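Local coordinates for protein 4-hydroxy-tetrahydrodipicolinate synthase (Thermotoga maritima, PDB 1O5K) that probably catalyses the condensation of pyruvate with aspartate semialdehyde to 4-hydroxy-tetrahydrodipicolinate, a step of lysine biosynthesis, at residues G125-Y130 / A159-A164. Residues are numbered along the deposited sequence; the frame is centred on the assembly and turned at random. Where two conformers were deposited one is given.
Sequences GLYQHY and AARIAA
Arg161 lays its guanidinium flat over one face of the Tyr127 ring. The two planes are 5° apart, and Arg161 CZ stands 3.7 Å from the Tyr127 ring centroid, in a cation-pi stack. Arg161 NH2 comes closest, 3.6 Å from Tyr127 CE2. The arginine chain is extended from CG to NE, and its CG also touches Tyr127 CE1 at 3.8 Å. At the ring edge, Ile162 CG1 meets Tyr127 CD1 at 4.0 Å. Ile162 CG1 lies beside its own backbone N (chi1 -71°), and from there CD1 reaches Tyr130 CD2 at 3.9 Å. Were Tyr127 an alanine, the guanidinium would probably be left without its stacking partner, and a gap would be likely to open beside Ile162. Polar partners outside hold the ends of both groups: Glu124 forms a salt bridge with Arg161 NH1, and Asp165 hydrogen-bonds Tyr127 OH. Tyr130 OH is hydrogen-bonded to the backbone oxygen of Val113, on strand 110-114. The helix segments run at 28° to each other, with axes 10.2 Å apart. Such side-by-side packing of helices 123-134 and 156-165, which follow the adjacent parallel strands 110-114 and 141-144, is typical of the outer helical layer of a TIM barrel.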
loop_
_atom_site.group_PDB
_atom_site.type_symbol
_atom_site.label_atom_id
_atom_site.label_comp_id
_atom_site.label_asym_id
_atom_site.label_seq_id
_atom_site.Cartn_x
_atom_site.Cartn_y
_atom_site.Cartn_z
ATOM N N GLY A 125 18.618 9.624 -12.957
ATOM C CA GLY A 125 18.375 11.049 -12.791
ATOM C C GLY A 125 18.831 11.527 -11.438
ATOM O O GLY A 125 19.458 12.583 -11.321
ATOM N N LEU A 126 18.499 10.764 -10.391
ATOM C CA LEU A 126 18.981 11.112 -9.065
ATOM C C LEU A 126 20.503 11.119 -8.976
ATOM O O LEU A 126 21.099 12.010 -8.414
ATOM C CB LEU A 126 18.432 10.135 -8.023
ATOM C CG LEU A 126 16.945 10.231 -7.824
ATOM C CD1 LEU A 126 16.442 9.070 -6.947
ATOM C CD2 LEU A 126 16.566 11.600 -7.162
ATOM N N TYR A 127 21.135 10.100 -9.514
ATOM C CA TYR A 127 22.582 10.075 -9.562
ATOM C C TYR A 127 23.118 11.308 -10.271
ATOM O O TYR A 127 24.022 11.976 -9.738
ATOM C CB TYR A 127 23.042 8.811 -10.261
ATOM C CG TYR A 127 24.522 8.708 -10.402
ATOM C CD1 TYR A 127 25.316 8.358 -9.323
ATOM C CD2 TYR A 127 25.121 8.930 -11.604
ATOM C CE1 TYR A 127 26.719 8.230 -9.477
ATOM C CE2 TYR A 127 26.520 8.833 -11.773
ATOM C CZ TYR A 127 27.310 8.482 -10.691
ATOM O OH TYR A 127 28.696 8.338 -10.878
ATOM N N GLN A 128 22.589 11.601 -11.471
ATOM C CA GLN A 128 23.064 12.752 -12.239
ATOM C C GLN A 128 22.859 14.093 -11.523
ATOM O O GLN A 128 23.709 14.981 -11.645
ATOM C CB GLN A 128 22.480 12.750 -13.667
ATOM C CG GLN A 128 23.016 11.637 -14.532
ATOM C CD GLN A 128 24.476 11.800 -14.873
ATOM O OE1 GLN A 128 25.015 12.900 -14.793
ATOM N NE2 GLN A 128 25.120 10.708 -15.268
ATOM N N HIS A 129 21.723 14.232 -10.816
ATOM C CA HIS A 129 21.396 15.414 -10.011
ATOM C C HIS A 129 22.475 15.666 -8.953
ATOM O O HIS A 129 23.046 16.736 -8.910
ATOM C CB HIS A 129 20.013 15.214 -9.378
ATOM C CG HIS A 129 19.573 16.287 -8.442
ATOM N ND1 HIS A 129 19.078 17.508 -8.863
ATOM C CD2 HIS A 129 19.446 16.268 -7.095
ATOM C CE1 HIS A 129 18.686 18.200 -7.799
ATOM N NE2 HIS A 129 18.909 17.472 -6.715
ATOM N N TYR A 130 22.762 14.650 -8.132
ATOM C CA TYR A 130 23.767 14.780 -7.060
ATOM C C TYR A 130 25.172 14.927 -7.643
ATOM O O TYR A 130 25.988 15.674 -7.099
ATOM C CB TYR A 130 23.661 13.604 -6.110
ATOM C CG TYR A 130 22.422 13.691 -5.244
ATOM C CD1 TYR A 130 22.328 14.665 -4.232
ATOM C CD2 TYR A 130 21.318 12.860 -5.447
ATOM C CE1 TYR A 130 21.152 14.805 -3.522
ATOM C CE2 TYR A 130 20.185 12.980 -4.689
ATOM C CZ TYR A 130 20.112 13.960 -3.727
ATOM O OH TYR A 130 18.943 14.085 -2.971
ATOM N N ALA A 159 21.978 4.907 -3.551
ATOM C CA ALA A 159 22.752 5.608 -2.510
ATOM C C ALA A 159 24.198 5.129 -2.431
ATOM O O ALA A 159 25.093 5.930 -2.215
ATOM C CB ALA A 159 22.099 5.457 -1.122
ATOM N N ALA A 160 24.423 3.832 -2.605
ATOM C CA ALA A 160 25.775 3.262 -2.524
ATOM C C ALA A 160 26.584 3.756 -3.694
ATOM O O ALA A 160 27.805 3.926 -3.605
ATOM C CB ALA A 160 25.744 1.726 -2.551
ATOM N N ARG A 161 25.935 3.919 -4.840
ATOM C CA ARG A 161 26.676 4.367 -6.041
ATOM C C ARG A 161 27.142 5.829 -5.843
ATOM O O ARG A 161 28.283 6.225 -6.135
ATOM C CB ARG A 161 25.724 4.255 -7.213
ATOM C CG ARG A 161 26.310 4.556 -8.485
ATOM C CD ARG A 161 25.298 4.410 -9.603
ATOM N NE ARG A 161 25.995 4.699 -10.831
ATOM C CZ ARG A 161 25.439 5.168 -11.926
ATOM N NH1 ARG A 161 24.126 5.351 -11.985
ATOM N NH2 ARG A 161 26.213 5.405 -12.980
ATOM N N ILE A 162 26.236 6.625 -5.309
ATOM C CA ILE A 162 26.552 8.003 -4.891
ATOM C C ILE A 162 27.690 8.089 -3.865
ATOM O O ILE A 162 28.635 8.861 -4.048
ATOM C CB ILE A 162 25.258 8.690 -4.363
ATOM C CG1 ILE A 162 24.301 8.974 -5.541
ATOM C CG2 ILE A 162 25.577 9.986 -3.580
ATOM C CD1 ILE A 162 22.918 9.285 -5.095
ATOM N N ALA A 163 27.593 7.304 -2.785
ATOM C CA ALA A 163 28.708 7.111 -1.831
ATOM C C ALA A 163 30.029 6.770 -2.501
ATOM O O ALA A 163 31.061 7.375 -2.212
ATOM C CB ALA A 163 28.347 6.022 -0.827
ATOM N N ALA A 164 30.011 5.772 -3.381
ATOM C CA ALA A 164 31.215 5.317 -4.032
ATOM C C ALA A 164 31.824 6.399 -4.871
ATOM O O ALA A 164 33.045 6.525 -4.925
ATOM C CB ALA A 164 30.926 4.118 -4.920
#